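Local coordinates for sensory box/GGDEF family protein (Caulobacter crescentus, PDB 4YME) that probably makes the second messenger cyclic di-GMP from GTP, this chain being the GGDEF domain of a larger membrane protein that also carries PAS and EAL domains, at residues S33-L41 with L142-L150; A99-L110 with M123-L131. One frame throughout, in Å; residues are numbered along the deposited sequence.

Interaction 1: residues S33-L41 with L142-L150; sequences SLAVICIDL and LMANADMAL
Cys38, Val36 and Leu150 bury the most surface where helix 139-156 lies across strand 33-41, their segment axes 7.5 Å apart and inclined at 46°. Val36 and Cys38, two positions apart on the strand, point to the same face of the sheet, and the small Ala146 sits over the interval between them. It lets the backbones come close: the CA atoms of Cys38 and Ala146 are 5.7 Å apart, and Cys38 CB lies 3.7 Å from Ala146 O.

Each methyl of Val36 has its own helix partner. CG1, held anti to the backbone N (chi1 175°), reaches to 3.9 Å from Ala146 CB; CG2, on the other branch, is 3.9 Å from Leu142 CB and meets that leucine obliquely. Leu20 of helix 13-30 and Ile86 of strand 84-91 also touch Val36, so the valine is enclosed by several elements.

In the conformer described, Cys38 SG lies 3.6 Å from Leu150 CD2, with Asp147 OD1 a looser neighbour at 3.8 Å. Leu150 extends down to the strand with its CG anti to the backbone N (chi1 175°), which brings CD2 between Cys38 SG and the carboxylate of Asp40. CD2 is 3.9 Å from Asp40 CG, and CD1 lies near Asp40 OD1, a leucine fork set obliquely against the carboxylate. The polar partner of that group is Lys154, further along the same helix, which forms a salt bridge with Asp40 OD2.

Strand 33-41 is an inner strand of the antiparallel sheet, and no hydrogen bond joins it to the helix here. Between these segments the fit is mainly apolar, alanine against valine and leucine against cysteine; the Asp40-Lys154 salt bridge adds a charged pair near the end of the strand.

Interaction 2: residues A99-L110 with M123-L131; sequences AAELAGRLIEML and MGSSLGVSL
The flat peptide groups of Leu110 and Gly124 meet through one hydrogen bond, Gly124 N to Leu110 O at 2.9 Å, the donor tilted 20° from the carbonyl plane. Met123 CB comes alongside the same oxygen. The other flat pair lies on the helix itself, turned from the strand: Glu101 CD lies in plane at the edge of the Arg105 guanidinium, which grips side-on in a salt bridge, NH2 to OE1 almost in its own plane and NE to OE2 from above the carboxylate plane.

Along the face that meets the strand, the helix rests on small and branched side chains. Leu127 is central. Its CG stands between the backbone N and the carbonyl carbon (chi1 63°), lifting both methyls to the helix: CD1 is 3.8 Å from Ala103 CB, and CD2 fits 3.8 Å from Ile107 CG1, whose chain crosses it obliquely. Cutting this leucine back to an alanine here would probably open a gap under Ala103 and leave the end of Ile107 without its mate. Further along, Ala99 CB lies 3.9 Å from Leu131 CD2, with Val129 CG1 beside it. Toward the other end, Leu110 CB approaches Ser125 OG to 3.7 Å, and a water bridges the backbones, donating to Ile107 O and accepting from Ser125 N.

Leu110 and Leu102 also reach Ile39 and Ile37 of the neighbouring strand. The helix runs nearly antiparallel (162°) to strand 125-131, which lies parallel to strand 84-91 with strand 33-41 between them: the split beta-alpha-beta crossover of the ferredoxin-like fold on which GGDEF domains are built.

Interactions 1 and 2 pack helices on opposite faces of one antiparallel sheet, in which strands 33-41 and 125-131 are neighbours. Interaction 1 is the more deeply buried, on an inner strand, and is mostly apolar with no hydrogen bond between its two segments, though Leu150 packs on the Asp40 carboxylate; interaction 2 lies on an outermost strand, is partly exposed, and adds a backbone hydrogen bond and a bridging water near the helix end. The two are joined by the sheet bond from Val36 N to Ser130 O and by Ser130, whose OG turns to the face of helix 139-156 and pairs with Asn145 OD1. Along the chain, interaction 2 is nested inside the loop closed by interaction 1.

Interaction 1: residues S33-L41 with L142-L150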
ATOM      1  N   SER A  33      -0.870  10.669  14.247  1.00 20.12           N
ATOM      2  CA  SER A  33      -0.901   9.214  14.097  0.70 20.62           C
ATOM      3  C   SER A  33      -0.136   8.790  12.852  1.00 19.56           C
ATOM      4  O   SER A  33      -0.076   9.522  11.863  1.00 19.09           O
ATOM      5  CB  SER A  33      -2.309   8.698  14.070  0.70 21.52           C
ATOM      6  OG  SER A  33      -2.967   9.107  12.952  0.70 23.18           O
ATOM      7  N   LEU A  34       0.466   7.624  12.949  1.00 18.85           N
ATOM      8  CA  LEU A  34       1.219   7.034  11.860  1.00 17.94           C
ATOM      9  C   LEU A  34       0.833   5.561  11.728  1.00 16.71           C
ATOM     10  O   LEU A  34       0.894   4.817  12.710  1.00 17.31           O
ATOM     11  CB  LEU A  34       2.708   7.149  12.153  1.00 18.67           C
ATOM     12  CG  LEU A  34       3.688   6.439  11.239  1.00 19.67           C
ATOM     13  CD1 LEU A  34       3.583   6.972   9.910  1.00 19.95           C
ATOM     14  CD2 LEU A  34       5.139   6.544  11.876  1.00 20.53           C
ATOM     15  N   ALA A  35       0.457   5.171  10.524  1.00 16.79           N
ATOM     16  CA  ALA A  35       0.056   3.781  10.190  1.00 16.12           C
ATOM     17  C   ALA A  35       0.728   3.336   8.918  1.00 15.63           C
ATOM     18  O   ALA A  35       0.985   4.177   8.008  1.00 15.88           O
ATOM     19  CB  ALA A  35      -1.430   3.668   9.998  1.00 17.01           C
ATOM     20  N   VAL A  36       1.037   2.053   8.845  1.00 15.34           N
ATOM     21  CA  VAL A  36       1.626   1.443   7.646  1.00 15.39           C
ATOM     22  C   VAL A  36       0.660   0.395   7.165  1.00 15.44           C
ATOM     23  O   VAL A  36       0.310  -0.520   7.911  1.00 15.89           O
ATOM     24  CB  VAL A  36       3.000   0.865   7.930  1.00 15.78           C
ATOM     25  CG1 VAL A  36       3.580   0.132   6.755  1.00 16.75           C
ATOM     26  CG2 VAL A  36       3.929   2.030   8.483  1.00 16.20           C
ATOM     27  N   ILE A  37       0.319   0.474   5.890  1.00 15.48           N
ATOM     28  CA  ILE A  37      -0.650  -0.375   5.252  1.00 15.82           C
ATOM     29  C   ILE A  37       0.020  -1.126   4.144  1.00 16.17           C
ATOM     30  O   ILE A  37       0.499  -0.504   3.193  1.00 16.15           O
ATOM     31  CB  ILE A  37      -1.829   0.415   4.726  1.00 17.43           C
ATOM     32  CG1 ILE A  37      -2.493   1.209   5.842  1.00 18.80           C
ATOM     33  CG2 ILE A  37      -2.823  -0.504   4.059  1.00 18.88           C
ATOM     34  CD1 ILE A  37      -3.487   2.242   5.442  1.00 20.94           C
ATOM     35  N   CYS A  38       0.053  -2.443   4.245  1.00 16.27           N
ATOM     36  CA  CYS A  38       0.590  -3.299   3.200  0.50 17.70           C
ATOM     37  C   CYS A  38      -0.553  -3.875   2.360  1.00 17.35           C
ATOM     38  O   CYS A  38      -1.527  -4.377   2.906  1.00 18.31           O
ATOM     39  CB  CYS A  38       1.413  -4.397   3.881  0.50 18.74           C
ATOM     40  SG  CYS A  38       2.328  -5.520   2.812  0.50 21.96           S
ATOM     41  N   ILE A  39      -0.426  -3.797   1.037  1.00 15.65           N
ATOM     42  CA  ILE A  39      -1.515  -4.112   0.127  1.00 17.23           C
ATOM     43  C   ILE A  39      -1.037  -5.061  -0.932  1.00 17.79           C
ATOM     44  O   ILE A  39       0.085  -4.916  -1.421  1.00 17.22           O
ATOM     45  CB  ILE A  39      -1.957  -2.847  -0.630  1.00 17.89           C
ATOM     46  CG1 ILE A  39      -2.422  -1.763   0.332  1.00 18.83           C
ATOM     47  CG2 ILE A  39      -2.999  -3.158  -1.717  1.00 19.10           C
ATOM     48  CD1 ILE A  39      -2.488  -0.356  -0.255  1.00 20.93           C
ATOM     49  N   ASP A  40      -1.849  -6.052  -1.284  1.00 18.15           N
ATOM     50  CA  ASP A  40      -1.498  -6.832  -2.457  1.00 20.28           C
ATOM     51  C   ASP A  40      -2.719  -7.119  -3.274  1.00 19.29           C
ATOM     52  O   ASP A  40      -3.810  -6.834  -2.832  1.00 21.35           O
ATOM     53  CB  ASP A  40      -0.621  -8.004  -2.168  1.00 22.48           C
ATOM     54  CG  ASP A  40      -1.314  -9.172  -1.622  1.00 24.05           C
ATOM     55  OD1 ASP A  40      -2.522  -9.118  -1.362  1.00 24.38           O
ATOM     56  OD2 ASP A  40      -0.606 -10.209  -1.631  1.00 30.81           O
ATOM     57  N   LEU A  41      -2.523  -7.545  -4.506  1.00 17.81           N
ATOM     58  CA  LEU A  41      -3.623  -7.707  -5.445  1.00 18.27           C
ATOM     59  C   LEU A  41      -4.062  -9.176  -5.491  1.00 19.23           C
ATOM     60  O   LEU A  41      -3.248 -10.088  -5.612  1.00 21.92           O
ATOM     61  CB  LEU A  41      -3.222  -7.207  -6.852  1.00 17.93           C
ATOM     62  CG  LEU A  41      -2.862  -5.721  -6.895  1.00 17.84           C
ATOM     63  CD1 LEU A  41      -2.506  -5.341  -8.328  1.00 18.52           C
ATOM     64  CD2 LEU A  41      -4.019  -4.802  -6.343  1.00 19.63           C
ATOM     65  N   LEU A 142       7.736  -1.807  11.711  1.00 18.95           N
ATOM     66  CA  LEU A 142       6.400  -1.561  11.155  1.00 18.82           C
ATOM     67  C   LEU A 142       6.191  -2.273   9.815  1.00 19.75           C
ATOM     68  O   LEU A 142       5.072  -2.753   9.558  1.00 20.02           O
ATOM     69  CB  LEU A 142       6.177  -0.078  10.931  1.00 18.10           C
ATOM     70  CG  LEU A 142       6.013   0.693  12.239  1.00 18.31           C
ATOM     71  CD1 LEU A 142       6.084   2.199  12.037  1.00 18.12           C
ATOM     72  CD2 LEU A 142       4.713   0.336  12.949  1.00 18.58           C
HETATM   73  N   MSE A 143       7.209  -2.263   8.966  1.00 20.91           N
HETATM   74  CA  MSE A 143       7.195  -2.960   7.641  0.50 23.15           C
HETATM   75  C   MSE A 143       6.868  -4.396   7.796  1.00 23.36           C
HETATM   76  O   MSE A 143       5.998  -4.980   7.078  1.00 24.64           O
HETATM   77  CB  MSE A 143       8.605  -2.975   7.033  0.50 25.03           C
HETATM   78  CG  MSE A 143       8.991  -1.733   6.411  0.50 25.74           C
HETATM   79 SE   MSE A 143       7.466  -1.201   5.387  0.38 30.42          SE
HETATM   80  CE  MSE A 143       7.896  -2.129   3.759  0.50 28.67           C
ATOM     81  N   ALA A 144       7.641  -5.038   8.677  1.00 22.27           N
ATOM     82  CA  ALA A 144       7.533  -6.479   8.907  1.00 23.92           C
ATOM     83  C   ALA A 144       6.186  -6.837   9.485  1.00 23.82           C
ATOM     84  O   ALA A 144       5.550  -7.823   9.065  1.00 25.27           O
ATOM     85  CB  ALA A 144       8.609  -6.962   9.816  1.00 24.23           C
ATOM     86  N   ASN A 145       5.755  -6.071  10.474  1.00 21.93           N
ATOM     87  CA  ASN A 145       4.477  -6.300  11.170  0.60 21.81           C
ATOM     88  C   ASN A 145       3.322  -6.091  10.213  1.00 21.75           C
ATOM     89  O   ASN A 145       2.308  -6.806  10.289  1.00 21.99           O
ATOM     90  CB  ASN A 145       4.282  -5.340  12.325  0.60 22.25           C
ATOM     91  CG  ASN A 145       3.061  -5.676  13.120  0.60 24.29           C
ATOM     92  OD1 ASN A 145       1.965  -5.187  12.840  0.60 25.50           O
ATOM     93  ND2 ASN A 145       3.218  -6.564  14.074  0.60 25.68           N
ATOM     94  N   ALA A 146       3.446  -5.136   9.288  1.00 21.18           N
ATOM     95  CA  ALA A 146       2.338  -4.910   8.334  1.00 21.37           C
ATOM     96  C   ALA A 146       2.258  -6.056   7.354  1.00 22.28           C
ATOM     97  O   ALA A 146       1.167  -6.417   6.938  1.00 21.38           O
ATOM     98  CB  ALA A 146       2.496  -3.567   7.599  1.00 21.06           C
ATOM     99  N   ASP A 147       3.391  -6.637   7.009  1.00 23.60           N
ATOM    100  CA  ASP A 147       3.414  -7.787   6.091  1.00 25.92           C
ATOM    101  C   ASP A 147       2.793  -9.023   6.782  1.00 24.85           C
ATOM    102  O   ASP A 147       2.021  -9.802   6.159  1.00 23.58           O
ATOM    103  CB  ASP A 147       4.874  -8.037   5.693  1.00 28.65           C
ATOM    104  CG  ASP A 147       5.021  -8.975   4.513  1.00 31.78           C
ATOM    105  OD1 ASP A 147       4.367  -8.712   3.455  1.00 35.08           O
ATOM    106  OD2 ASP A 147       5.845  -9.920   4.632  1.00 35.67           O
HETATM  107  N   MSE A 148       3.085  -9.217   8.061  1.00 23.36           N
HETATM  108  CA  MSE A 148       2.467 -10.257   8.842  1.00 22.07           C
HETATM  109  C   MSE A 148       0.944 -10.026   8.923  1.00 21.44           C
HETATM  110  O   MSE A 148       0.141 -10.979   8.794  1.00 20.06           O
HETATM  111  CB  MSE A 148       3.078 -10.313  10.219  1.00 24.29           C
HETATM  112  CG  MSE A 148       2.631 -11.348  11.047  1.00 24.86           C
HETATM  113 SE   MSE A 148       3.838 -11.760  12.568  0.75 24.72          SE
HETATM  114  CE  MSE A 148       3.666 -10.089  13.479  1.00 25.82           C
ATOM    115  N   ALA A 149       0.551  -8.775   9.130  1.00 20.63           N
ATOM    116  CA  ALA A 149      -0.871  -8.431   9.168  1.00 19.77           C
ATOM    117  C   ALA A 149      -1.538  -8.724   7.833  1.00 20.19           C
ATOM    118  O   ALA A 149      -2.675  -9.176   7.798  1.00 20.54           O
ATOM    119  CB  ALA A 149      -1.015  -6.961   9.554  1.00 20.74           C
ATOM    120  N   LEU A 150      -0.822  -8.523   6.737  1.00 19.87           N
ATOM    121  CA  LEU A 150      -1.335  -8.856   5.400  1.00 19.72           C
ATOM    122  C   LEU A 150      -1.547 -10.359   5.296  1.00 20.36           C
ATOM    123  O   LEU A 150      -2.612 -10.788   4.829  1.00 21.91           O
ATOM    124  CB  LEU A 150      -0.437  -8.340   4.275  1.00 21.00           C
ATOM    125  CG  LEU A 150      -0.848  -8.751   2.840  1.00 21.22           C
ATOM    126  CD1 LEU A 150      -2.210  -8.236   2.444  1.00 22.02           C
ATOM    127  CD2 LEU A 150       0.138  -8.196   1.878  1.00 22.65           C
TER

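Interaction 2: residues A99-L110 with M123-L131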
ATOM      1  N   ALA A  99      -6.895   5.023  10.572  1.00 28.07           N
ATOM      2  CA  ALA A  99      -6.241   4.043   9.705  1.00 26.32           C
ATOM      3  C   ALA A  99      -7.284   3.083   9.094  1.00 27.01           C
ATOM      4  O   ALA A  99      -7.290   2.846   7.883  1.00 24.26           O
ATOM      5  CB  ALA A  99      -5.225   3.283  10.437  1.00 26.44           C
ATOM      6  N   ALA A 100      -8.205   2.576   9.934  1.00 28.67           N
ATOM      7  CA  ALA A 100      -9.289   1.709   9.423  1.00 29.22           C
ATOM      8  C   ALA A 100     -10.114   2.422   8.342  1.00 28.76           C
ATOM      9  O   ALA A 100     -10.534   1.783   7.350  1.00 30.47           O
ATOM     10  CB  ALA A 100     -10.214   1.279  10.585  1.00 30.36           C
ATOM     11  N   GLU A 101     -10.329   3.730   8.486  1.00 28.06           N
ATOM     12  CA  GLU A 101     -11.130   4.472   7.517  1.00 29.89           C
ATOM     13  C   GLU A 101     -10.426   4.561   6.136  1.00 27.15           C
ATOM     14  O   GLU A 101     -11.034   4.396   5.061  1.00 26.80           O
ATOM     15  CB  GLU A 101     -11.462   5.857   8.020  1.00 34.97           C
ATOM     16  CG  GLU A 101     -12.506   6.582   7.125  1.00 39.63           C
ATOM     17  CD  GLU A 101     -11.920   7.441   5.993  1.00 42.42           C
ATOM     18  OE1 GLU A 101     -10.705   7.752   6.000  1.00 47.06           O
ATOM     19  OE2 GLU A 101     -12.693   7.829   5.073  1.00 46.97           O
ATOM     20  N   LEU A 102      -9.143   4.861   6.170  1.00 23.77           N
ATOM     21  CA  LEU A 102      -8.415   4.876   4.931  1.00 22.59           C
ATOM     22  C   LEU A 102      -8.341   3.483   4.341  1.00 21.82           C
ATOM     23  O   LEU A 102      -8.460   3.342   3.124  1.00 22.39           O
ATOM     24  CB  LEU A 102      -7.004   5.391   5.205  1.00 22.30           C
ATOM     25  CG  LEU A 102      -6.038   5.307   4.007  1.00 22.17           C
ATOM     26  CD1 LEU A 102      -6.468   6.095   2.806  1.00 21.84           C
ATOM     27  CD2 LEU A 102      -4.618   5.699   4.532  1.00 22.57           C
ATOM     28  N   ALA A 103      -8.085   2.470   5.164  1.00 21.06           N
ATOM     29  CA  ALA A 103      -8.009   1.072   4.681  1.00 21.68           C
ATOM     30  C   ALA A 103      -9.273   0.707   3.889  1.00 22.50           C
ATOM     31  O   ALA A 103      -9.239   0.076   2.810  1.00 21.03           O
ATOM     32  CB  ALA A 103      -7.812   0.083   5.844  1.00 23.22           C
ATOM     33  N   GLY A 104     -10.411   1.070   4.446  1.00 22.46           N
ATOM     34  CA  GLY A 104     -11.666   0.778   3.775  1.00 23.07           C
ATOM     35  C   GLY A 104     -11.740   1.459   2.427  1.00 22.56           C
ATOM     36  O   GLY A 104     -12.160   0.833   1.438  1.00 23.77           O
ATOM     37  N   ARG A 105     -11.306   2.719   2.359  1.00 23.37           N
ATOM     38  CA  ARG A 105     -11.356   3.470   1.116  1.00 24.79           C
ATOM     39  C   ARG A 105     -10.413   2.853   0.070  1.00 21.91           C
ATOM     40  O   ARG A 105     -10.746   2.769  -1.100  1.00 21.58           O
ATOM     41  CB  ARG A 105     -11.039   4.940   1.332  1.00 27.92           C
ATOM     42  CG  ARG A 105     -12.208   5.743   1.863  1.00 33.32           C
ATOM     43  CD  ARG A 105     -11.887   7.258   1.911  1.00 37.31           C
ATOM     44  NE  ARG A 105     -10.937   7.597   2.967  1.00 39.38           N
ATOM     45  CZ  ARG A 105      -9.722   8.125   2.815  1.00 42.51           C
ATOM     46  NH1 ARG A 105      -9.193   8.371   1.607  1.00 44.50           N
ATOM     47  NH2 ARG A 105      -9.016   8.401   3.926  1.00 42.82           N
ATOM     48  N   LEU A 106      -9.247   2.409   0.525  1.00 21.23           N
ATOM     49  CA  LEU A 106      -8.295   1.750  -0.365  1.00 20.53           C
ATOM     50  C   LEU A 106      -8.901   0.471  -0.961  1.00 19.34           C
ATOM     51  O   LEU A 106      -8.788   0.216  -2.168  1.00 18.93           O
ATOM     52  CB  LEU A 106      -6.976   1.438   0.360  1.00 21.02           C
ATOM     53  CG  LEU A 106      -6.143   2.674   0.733  1.00 22.14           C
ATOM     54  CD1 LEU A 106      -5.003   2.281   1.582  1.00 22.80           C
ATOM     55  CD2 LEU A 106      -5.739   3.475  -0.533  1.00 23.82           C
ATOM     56  N   ILE A 107      -9.483  -0.372  -0.128  1.00 19.18           N
ATOM     57  CA  ILE A 107     -10.085  -1.618  -0.623  1.00 20.44           C
ATOM     58  C   ILE A 107     -11.170  -1.272  -1.688  1.00 20.38           C
ATOM     59  O   ILE A 107     -11.230  -1.870  -2.761  1.00 19.41           O
ATOM     60  CB  ILE A 107     -10.663  -2.467   0.545  1.00 21.52           C
ATOM     61  CG1 ILE A 107      -9.509  -3.049   1.368  1.00 23.54           C
ATOM     62  CG2 ILE A 107     -11.583  -3.578   0.021  1.00 23.35           C
ATOM     63  CD1 ILE A 107      -9.918  -3.527   2.674  1.00 26.62           C
ATOM     64  N   GLU A 108     -11.982  -0.286  -1.402  1.00 22.03           N
ATOM     65  CA  GLU A 108     -13.047   0.100  -2.343  0.50 23.67           C
ATOM     66  C   GLU A 108     -12.474   0.578  -3.678  1.00 23.22           C
ATOM     67  O   GLU A 108     -12.927   0.132  -4.783  1.00 22.66           O
ATOM     68  CB  GLU A 108     -13.938   1.200  -1.757  0.50 26.44           C
ATOM     69  CG  GLU A 108     -15.164   1.504  -2.654  0.50 28.52           C
ATOM     70  CD  GLU A 108     -15.840   0.227  -3.129  0.50 31.51           C
ATOM     71  OE1 GLU A 108     -16.154  -0.620  -2.255  0.50 34.35           O
ATOM     72  OE2 GLU A 108     -16.040   0.056  -4.368  0.50 35.03           O
HETATM   73  N   MSE A 109     -11.461   1.418  -3.593  1.00 21.35           N
HETATM   74  CA  MSE A 109     -10.915   1.979  -4.826  0.70 22.84           C
HETATM   75  C   MSE A 109     -10.193   0.944  -5.670  1.00 20.72           C
HETATM   76  O   MSE A 109     -10.181   1.065  -6.885  1.00 21.00           O
HETATM   77  CB  MSE A 109     -10.031   3.163  -4.540  0.70 24.50           C
HETATM   78  CG  MSE A 109      -8.639   2.835  -4.045  0.70 25.94           C
HETATM   79 SE   MSE A 109      -7.542   4.457  -3.776  0.52 30.96          SE
HETATM   80  CE  MSE A 109      -9.116   5.580  -3.239  0.70 31.04           C
ATOM     81  N   LEU A 110      -9.614  -0.072  -5.046  1.00 18.95           N
ATOM     82  CA  LEU A 110      -8.914  -1.132  -5.769  1.00 18.23           C
ATOM     83  C   LEU A 110      -9.778  -2.283  -6.237  1.00 19.67           C
ATOM     84  O   LEU A 110      -9.287  -3.267  -6.774  1.00 20.61           O
ATOM     85  CB  LEU A 110      -7.730  -1.627  -4.947  1.00 18.25           C
ATOM     86  CG  LEU A 110      -6.639  -0.605  -4.589  1.00 17.52           C
ATOM     87  CD1 LEU A 110      -5.475  -1.231  -3.793  1.00 17.84           C
ATOM     88  CD2 LEU A 110      -6.117   0.091  -5.885  1.00 17.83           C
HETATM   89  N   MSE A 123      -9.469  -6.940 -10.578  1.00 25.73           N
HETATM   90  CA  MSE A 123      -8.658  -6.274  -9.544  0.60 25.36           C
HETATM   91  C   MSE A 123      -9.166  -6.877  -8.198  1.00 26.04           C
HETATM   92  O   MSE A 123      -9.509  -8.052  -8.143  1.00 32.71           O
HETATM   93  CB  MSE A 123      -8.675  -4.730  -9.681  0.60 23.13           C
HETATM   94  CG  MSE A 123      -7.957  -4.111 -10.899  0.60 22.17           C
HETATM   95 SE   MSE A 123      -6.122  -3.328 -10.714  0.40 19.86          SE
HETATM   96  CE  MSE A 123      -6.480  -1.950  -9.393  0.60 21.64           C
ATOM     97  N   GLY A 124      -9.204  -6.117  -7.106  1.00 24.43           N
ATOM     98  CA  GLY A 124      -9.464  -6.654  -5.790  1.00 23.59           C
ATOM     99  C   GLY A 124      -8.144  -6.716  -5.051  1.00 21.83           C
ATOM    100  O   GLY A 124      -7.153  -7.117  -5.602  1.00 22.51           O
ATOM    101  N   SER A 125      -8.162  -6.341  -3.790  1.00 21.10           N
ATOM    102  CA  SER A 125      -6.950  -6.311  -2.981  1.00 21.10           C
ATOM    103  C   SER A 125      -7.198  -6.836  -1.575  1.00 20.32           C
ATOM    104  O   SER A 125      -8.365  -6.911  -1.115  1.00 23.10           O
ATOM    105  CB  SER A 125      -6.512  -4.869  -2.870  1.00 21.74           C
ATOM    106  OG  SER A 125      -7.471  -4.063  -2.183  1.00 23.47           O
ATOM    107  N   SER A 126      -6.107  -7.151  -0.901  1.00 19.21           N
ATOM    108  CA  SER A 126      -6.085  -7.481   0.506  1.00 19.56           C
ATOM    109  C   SER A 126      -5.110  -6.578   1.190  1.00 18.90           C
ATOM    110  O   SER A 126      -4.171  -6.109   0.529  1.00 17.87           O
ATOM    111  CB  SER A 126      -5.653  -8.913   0.687  1.00 21.83           C
ATOM    112  OG  SER A 126      -6.588  -9.814   0.117  1.00 22.91           O
ATOM    113  N   LEU A 127      -5.310  -6.275   2.446  1.00 18.67           N
ATOM    114  CA  LEU A 127      -4.433  -5.373   3.148  1.00 19.79           C
ATOM    115  C   LEU A 127      -4.255  -5.715   4.601  1.00 18.86           C
ATOM    116  O   LEU A 127      -5.129  -6.394   5.214  1.00 20.05           O
ATOM    117  CB  LEU A 127      -4.765  -3.926   2.926  1.00 23.74           C
ATOM    118  CG  LEU A 127      -6.030  -3.331   3.347  1.00 24.51           C
ATOM    119  CD1 LEU A 127      -6.054  -3.110   4.833  1.00 26.32           C
ATOM    120  CD2 LEU A 127      -6.123  -1.962   2.651  1.00 24.28           C
ATOM    121  N   GLY A 128      -3.126  -5.298   5.136  1.00 17.33           N
ATOM    122  CA  GLY A 128      -2.802  -5.409   6.556  1.00 18.05           C
ATOM    123  C   GLY A 128      -2.326  -4.093   7.074  1.00 17.78           C
ATOM    124  O   GLY A 128      -1.621  -3.362   6.337  1.00 18.01           O
ATOM    125  N   VAL A 129      -2.596  -3.805   8.320  1.00 17.19           N
ATOM    126  CA  VAL A 129      -2.324  -2.518   8.928  1.00 17.78           C
ATOM    127  C   VAL A 129      -1.466  -2.698  10.168  1.00 18.91           C
ATOM    128  O   VAL A 129      -1.806  -3.499  11.063  1.00 19.48           O
ATOM    129  CB  VAL A 129      -3.622  -1.795   9.332  1.00 19.60           C
ATOM    130  CG1 VAL A 129      -3.305  -0.410   9.980  1.00 21.08           C
ATOM    131  CG2 VAL A 129      -4.516  -1.604   8.134  1.00 21.30           C
ATOM    132  N   SER A 130      -0.422  -1.897  10.283  1.00 18.38           N
ATOM    133  CA  SER A 130       0.369  -1.762  11.498  0.60 19.15           C
ATOM    134  C   SER A 130       0.349  -0.336  11.978  1.00 19.03           C
ATOM    135  O   SER A 130       0.445   0.618  11.183  1.00 18.38           O
ATOM    136  CB  SER A 130       1.799  -2.190  11.257  0.60 21.12           C
ATOM    137  OG  SER A 130       1.807  -3.468  10.678  0.60 21.89           O
ATOM    138  N   LEU A 131       0.233  -0.125  13.301  1.00 19.81           N
ATOM    139  CA  LEU A 131       0.138   1.197  13.893  1.00 20.72           C
ATOM    140  C   LEU A 131       1.359   1.485  14.733  1.00 20.81           C
ATOM    141  O   LEU A 131       1.849   0.621  15.479  1.00 21.53           O
ATOM    142  CB  LEU A 131      -1.111   1.252  14.802  1.00 23.44           C
ATOM    143  CG  LEU A 131      -2.451   0.898  14.158  1.00 25.37           C
ATOM    144  CD1 LEU A 131      -3.604   0.869  15.199  1.00 27.82           C
ATOM    145  CD2 LEU A 131      -2.711   1.842  13.040  1.00 25.91           C
TER
HETATM  146  O   HOH W   1     -10.199  -4.324  -3.256  1.00 23.62           O